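Local coordinates for myosin-17 (Arabidopsis thaliana, PDB 7KFL), which is a plant class XI myosin motor, probably moving cargo along actin filaments, whose globular tail binds the cargo, at residues I332-Y336 with M360-M364; F308-K314 with I338-Y342. All blocks are in the same frame, centred on the assembly; numbering follows the deposited sequence.

From the N terminus, the chain first reaches 308-314, where helix 300-309 runs out into a loop. It then forms helix 319-326 and helix 332-341, and contact 2 closes when the end of helix 332-341 packs against the end of helix 300-309 and Lys314 of the loop after it. Contact 1 opens inside this excursion, at 332-336, and closes beyond it, when 360-364 of helix 354-369 comes back onto helix 332-341. The two closures therefore cross rather than nest, and each spans 23 intervening residues. Helix 332-341 is the shared element: its first turn receives helix 354-369, its last turn receives 308-314. The centres lie about 14 Å apart, and Met360 CE meets Ser339 OG at 3.7 Å, so the packing is continuous.

Contact 1: residues I332-Y336 with M360-M364; sequences IQQLY and MRVMM
A methionine-rich helix-helix packing of the globular tail, which includes a Met-aromatic contact between Met364 and Tyr336, joins the first turn of helix 332-341 to the middle of helix 354-369. The segments 332-336 and 360-364, both helical, run roughly antiparallel, at 144° between their N-to-C directions, with axes 9.6 Å apart. Ile332 lies across from Met360 (CA to CA 6.3 Å) and Gln333 from Met364 (6.5 Å). Ile332, chi1 and chi2 both m, sets CG2 3.8 Å from Met364 CG and CD1 3.8 Å from Met363 SD. The extended Met360 side chain (m, t, t) runs alongside the backbone of Tyr336, SD to CA 3.7 Å, to end with CE 3.9 Å from Leu335 CB. Leu319 of helix 319-326 touches Met360 and Met363. Tyr336, chi1 t, reaches across toward helix 354-369, its OH 3.7 Å from Arg361 NE. Met364, chi1 m and chi2 t, brings SD to 4.2 Å from the Tyr336 ring centroid, 32° off the normal, and chi3 p turns CE to 4.3 Å from it in an off-centre CH-pi contact.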
loop_
_atom_site.group_PDB
_atom_site.type_symbol
_atom_site.label_atom_id
_atom_site.label_comp_id
_atom_site.label_asym_id
_atom_site.label_seq_id
_atom_site.Cartn_x
_atom_site.Cartn_y
_atom_site.Cartn_z
ATOM N N ILE A 332 -1.278 -10.442 -25.731
ATOM C CA ILE A 332 -1.698 -11.558 -26.630
ATOM C C ILE A 332 -1.418 -12.890 -25.921
ATOM O O ILE A 332 -2.290 -13.775 -25.982
ATOM C CB ILE A 332 -0.994 -11.468 -28.000
ATOM C CG1 ILE A 332 -1.427 -10.229 -28.791
ATOM C CG2 ILE A 332 -1.200 -12.747 -28.801
ATOM C CD1 ILE A 332 -2.879 -10.236 -29.234
ATOM N N GLN A 333 -0.255 -13.023 -25.275
ATOM C CA GLN A 333 0.185 -14.284 -24.615
ATOM C C GLN A 333 -0.778 -14.624 -23.467
ATOM O O GLN A 333 -0.997 -15.830 -23.225
ATOM C CB GLN A 333 1.627 -14.186 -24.102
ATOM C CG GLN A 333 2.426 -15.469 -24.303
ATOM C CD GLN A 333 3.176 -15.921 -23.071
ATOM O OE1 GLN A 333 4.047 -15.222 -22.557
ATOM N NE2 GLN A 333 2.855 -17.115 -22.595
ATOM N N GLN A 334 -1.328 -13.605 -22.797
ATOM C CA GLN A 334 -2.314 -13.756 -21.691
ATOM C C GLN A 334 -3.650 -14.240 -22.264
ATOM O O GLN A 334 -4.166 -15.262 -21.768
ATOM C CB GLN A 334 -2.499 -12.436 -20.938
ATOM C CG GLN A 334 -1.327 -12.077 -20.036
ATOM C CD GLN A 334 -1.352 -10.633 -19.595
ATOM O OE1 GLN A 334 -2.136 -9.826 -20.090
ATOM N NE2 GLN A 334 -0.480 -10.292 -18.659
ATOM N N LEU A 335 -4.185 -13.524 -23.262
ATOM C CA LEU A 335 -5.472 -13.844 -23.938
ATOM C C LEU A 335 -5.444 -15.288 -24.447
ATOM O O LEU A 335 -6.434 -16.006 -24.222
ATOM C CB LEU A 335 -5.703 -12.871 -25.098
ATOM C CG LEU A 335 -6.082 -11.446 -24.701
ATOM C CD1 LEU A 335 -6.060 -10.528 -25.913
ATOM C CD2 LEU A 335 -7.447 -11.407 -24.032
ATOM N N TYR A 336 -4.355 -15.687 -25.110
ATOM C CA TYR A 336 -4.182 -17.032 -25.720
ATOM C C TYR A 336 -4.385 -18.109 -24.647
ATOM O O TYR A 336 -5.201 -19.019 -24.873
ATOM C CB TYR A 336 -2.814 -17.159 -26.396
ATOM C CG TYR A 336 -2.519 -18.535 -26.939
ATOM C CD1 TYR A 336 -3.023 -18.945 -28.163
ATOM C CD2 TYR A 336 -1.747 -19.436 -26.221
ATOM C CE1 TYR A 336 -2.764 -20.211 -28.663
ATOM C CE2 TYR A 336 -1.479 -20.706 -26.706
ATOM C CZ TYR A 336 -1.988 -21.096 -27.933
ATOM O OH TYR A 336 -1.726 -22.346 -28.416
ATOM N N MET A 360 -3.772 -15.312 -32.969
ATOM C CA MET A 360 -3.059 -15.108 -31.677
ATOM C C MET A 360 -1.693 -15.806 -31.727
ATOM O O MET A 360 -0.707 -15.199 -31.265
ATOM C CB MET A 360 -3.861 -15.665 -30.495
ATOM C CG MET A 360 -4.992 -14.762 -30.043
ATOM S SD MET A 360 -5.853 -15.426 -28.596
ATOM C CE MET A 360 -7.201 -14.253 -28.446
ATOM N N ARG A 361 -1.648 -17.030 -32.263
ATOM C CA ARG A 361 -0.446 -17.909 -32.267
ATOM C C ARG A 361 0.650 -17.294 -33.150
ATOM O O ARG A 361 1.832 -17.396 -32.765
ATOM C CB ARG A 361 -0.824 -19.321 -32.730
ATOM C CG ARG A 361 0.274 -20.364 -32.565
ATOM C CD ARG A 361 0.807 -20.459 -31.146
ATOM N NE ARG A 361 1.086 -21.832 -30.736
ATOM C CZ ARG A 361 2.278 -22.433 -30.764
ATOM N NH1 ARG A 361 3.357 -21.795 -31.191
ATOM N NH2 ARG A 361 2.384 -23.687 -30.356
ATOM N N VAL A 362 0.271 -16.686 -34.281
ATOM C CA VAL A 362 1.209 -16.023 -35.243
ATOM C C VAL A 362 1.812 -14.775 -34.583
ATOM O O VAL A 362 3.031 -14.566 -34.735
ATOM C CB VAL A 362 0.543 -15.687 -36.596
ATOM C CG1 VAL A 362 -0.760 -14.915 -36.445
ATOM C CG2 VAL A 362 1.489 -14.936 -37.523
ATOM N N MET A 363 0.992 -13.980 -33.886
ATOM C CA MET A 363 1.411 -12.736 -33.179
ATOM C C MET A 363 2.456 -13.067 -32.105
ATOM O O MET A 363 3.355 -12.231 -31.885
ATOM C CB MET A 363 0.215 -12.041 -32.519
ATOM C CG MET A 363 -0.405 -10.951 -33.372
ATOM S SD MET A 363 -2.155 -10.689 -32.987
ATOM C CE MET A 363 -2.362 -8.987 -33.513
ATOM N N MET A 364 2.331 -14.231 -31.458
ATOM C CA MET A 364 3.228 -14.686 -30.359
ATOM C C MET A 364 4.572 -15.152 -30.932
ATOM O O MET A 364 5.588 -14.983 -30.232
ATOM C CB MET A 364 2.585 -15.820 -29.555
ATOM C CG MET A 364 1.569 -15.324 -28.545
ATOM S SD MET A 364 0.409 -16.607 -28.015
ATOM C CE MET A 364 1.534 -17.801 -27.295
#

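Contact 2: residues F308-K314 with I338-Y342; sequences FLVIHQK and ISTMY
Two helix ends meet here within the DIL domain, the family module of myosin V and XI tails, and bury a lysine between a turn and a tyrosine ring. Helix 300-309 gives way to a loop in which Ile311 and His312 are extended and Gln313 takes positive phi (54/67), bringing the chain round to Lys314. On the partner segment, helix 332-341 ends and Tyr342 leaves helical geometry at -55/136. Leu309 and Tyr342 are the nearest pair, CA to CA 7.8 Å. Ile338 CG2 is the knob that presses between the Phe308 ring and Leu309, 3.5 Å from Phe308 CD2 and 4.2 Å from Leu309 CD2. The Phe308 ring, chi1 t, continues past it until CZ is 3.5 Å from Ser339 OG, a hydroxyl hydrogen-bonded to Leu335 O one turn earlier. Tyr342, also t, projects its flat ring into the hollow between Leu309 and Lys314. Leu309 CD2 meets the ring edge, 3.7 Å from Tyr342 CD1, while Lys314 CD lies over a face, 4.2 Å from the centroid in a CH-pi contact. The lysine bends at chi4 (p): Lys314 NZ closes the turn by donating to Leu309 O (3.1 Å) and Ile311 O (3.0 Å), and its bond to Tyr342 OH (2.8 Å) fixes that turn to the ring. Phe267 of helix 267-287 touches both Lys314 and Tyr342, while helix 236-260 packs Leu258 on Leu309 and Leu259 on Ile338.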
loop_
_atom_site.group_PDB
_atom_site.type_symbol
_atom_site.label_atom_id
_atom_site.label_comp_id
_atom_site.label_asym_id
_atom_site.label_seq_id
_atom_site.Cartn_x
_atom_site.Cartn_y
_atom_site.Cartn_z
ATOM N N PHE A 308 -14.082 -10.873 -20.109
ATOM C CA PHE A 308 -13.925 -11.859 -21.210
ATOM C C PHE A 308 -14.653 -13.157 -20.845
ATOM O O PHE A 308 -15.483 -13.608 -21.650
ATOM C CB PHE A 308 -12.446 -12.119 -21.516
ATOM C CG PHE A 308 -12.203 -13.182 -22.558
ATOM C CD1 PHE A 308 -12.327 -12.893 -23.909
ATOM C CD2 PHE A 308 -11.859 -14.474 -22.188
ATOM C CE1 PHE A 308 -12.107 -13.873 -24.866
ATOM C CE2 PHE A 308 -11.644 -15.453 -23.147
ATOM C CZ PHE A 308 -11.767 -15.150 -24.484
ATOM N N LEU A 309 -14.360 -13.726 -19.668
ATOM C CA LEU A 309 -14.863 -15.058 -19.222
ATOM C C LEU A 309 -16.398 -15.111 -19.250
ATOM O O LEU A 309 -16.932 -16.211 -19.493
ATOM C CB LEU A 309 -14.342 -15.362 -17.812
ATOM C CG LEU A 309 -12.866 -15.750 -17.707
ATOM C CD1 LEU A 309 -12.445 -15.862 -16.251
ATOM C CD2 LEU A 309 -12.574 -17.052 -18.438
ATOM N N VAL A 310 -17.081 -13.985 -19.003
ATOM C CA VAL A 310 -18.567 -13.929 -18.835
ATOM C C VAL A 310 -19.251 -13.460 -20.128
ATOM O O VAL A 310 -20.495 -13.524 -20.166
ATOM C CB VAL A 310 -18.985 -13.035 -17.649
ATOM C CG1 VAL A 310 -18.345 -13.491 -16.345
ATOM C CG2 VAL A 310 -18.709 -11.558 -17.904
ATOM N N ILE A 311 -18.501 -12.989 -21.132
ATOM C CA ILE A 311 -19.092 -12.430 -22.387
ATOM C C ILE A 311 -19.804 -13.567 -23.127
ATOM O O ILE A 311 -19.267 -14.693 -23.143
ATOM C CB ILE A 311 -18.039 -11.721 -23.269
ATOM C CG1 ILE A 311 -18.680 -10.656 -24.164
ATOM C CG2 ILE A 311 -17.228 -12.715 -24.090
ATOM C CD1 ILE A 311 -19.109 -9.404 -23.431
ATOM N N HIS A 312 -20.982 -13.278 -23.691
ATOM C CA HIS A 312 -21.825 -14.235 -24.460
ATOM C C HIS A 312 -21.317 -14.315 -25.903
ATOM O O HIS A 312 -20.811 -13.293 -26.414
ATOM C CB HIS A 312 -23.304 -13.827 -24.404
ATOM C CG HIS A 312 -23.888 -13.851 -23.031
ATOM N ND1 HIS A 312 -23.926 -15.000 -22.265
ATOM C CD2 HIS A 312 -24.468 -12.881 -22.291
ATOM C CE1 HIS A 312 -24.497 -14.735 -21.107
ATOM N NE2 HIS A 312 -24.838 -13.441 -21.098
ATOM N N GLN A 313 -21.450 -15.491 -26.525
ATOM C CA GLN A 313 -21.121 -15.741 -27.955
ATOM C C GLN A 313 -19.676 -15.308 -28.227
ATOM O O GLN A 313 -19.482 -14.326 -28.966
ATOM C CB GLN A 313 -22.115 -15.005 -28.856
ATOM C CG GLN A 313 -23.567 -15.378 -28.593
ATOM C CD GLN A 313 -24.519 -14.721 -29.560
ATOM O OE1 GLN A 313 -25.292 -15.389 -30.245
ATOM N NE2 GLN A 313 -24.472 -13.399 -29.627
ATOM N N LYS A 314 -18.708 -16.016 -27.633
ATOM C CA LYS A 314 -17.250 -15.813 -27.855
ATOM C C LYS A 314 -16.874 -16.195 -29.287
ATOM O O LYS A 314 -16.048 -15.520 -29.899
ATOM C CB LYS A 314 -16.428 -16.615 -26.840
ATOM C CG LYS A 314 -16.523 -16.126 -25.402
ATOM C CD LYS A 314 -15.788 -17.011 -24.417
ATOM C CE LYS A 314 -16.008 -16.605 -22.976
ATOM N NZ LYS A 314 -17.391 -16.885 -22.523
ATOM N N ILE A 338 -5.850 -17.871 -21.633
ATOM C CA ILE A 338 -7.262 -17.761 -21.158
ATOM C C ILE A 338 -8.183 -18.398 -22.208
ATOM O O ILE A 338 -9.054 -19.192 -21.814
ATOM C CB ILE A 338 -7.635 -16.293 -20.853
ATOM C CG1 ILE A 338 -6.861 -15.757 -19.645
ATOM C CG2 ILE A 338 -9.137 -16.136 -20.659
ATOM C CD1 ILE A 338 -6.935 -14.254 -19.477
ATOM N N SER A 339 -7.981 -18.071 -23.488
ATOM C CA SER A 339 -8.806 -18.529 -24.639
ATOM C C SER A 339 -8.699 -20.049 -24.828
ATOM O O SER A 339 -9.735 -20.678 -25.110
ATOM C CB SER A 339 -8.419 -17.798 -25.902
ATOM O OG SER A 339 -8.732 -16.416 -25.802
ATOM N N THR A 340 -7.497 -20.618 -24.695
ATOM C CA THR A 340 -7.198 -22.047 -24.990
ATOM C C THR A 340 -7.520 -22.935 -23.780
ATOM O O THR A 340 -7.752 -24.138 -23.992
ATOM C CB THR A 340 -5.740 -22.232 -25.426
ATOM O OG1 THR A 340 -4.897 -21.662 -24.424
ATOM C CG2 THR A 340 -5.448 -21.601 -26.769
ATOM N N MET A 341 -7.520 -22.373 -22.566
ATOM C CA MET A 341 -7.745 -23.117 -21.295
ATOM C C MET A 341 -9.212 -22.988 -20.856
ATOM O O MET A 341 -9.623 -23.765 -19.970
ATOM C CB MET A 341 -6.825 -22.585 -20.191
ATOM C CG MET A 341 -6.449 -23.629 -19.160
ATOM S SD MET A 341 -5.034 -23.118 -18.154
ATOM C CE MET A 341 -5.737 -21.714 -17.288
ATOM N N TYR A 342 -9.962 -22.058 -21.459
ATOM C CA TYR A 342 -11.396 -21.782 -21.176
ATOM C C TYR A 342 -12.223 -23.063 -21.332
ATOM O O TYR A 342 -12.011 -23.803 -22.309
ATOM C CB TYR A 342 -11.932 -20.689 -22.104
ATOM C CG TYR A 342 -13.391 -20.364 -21.909
ATOM C CD1 TYR A 342 -13.806 -19.514 -20.896
ATOM C CD2 TYR A 342 -14.363 -20.908 -22.734
ATOM C CE1 TYR A 342 -15.145 -19.210 -20.707
ATOM C CE2 TYR A 342 -15.705 -20.614 -22.561
ATOM C CZ TYR A 342 -16.099 -19.761 -21.544
ATOM O OH TYR A 342 -17.421 -19.466 -21.368
#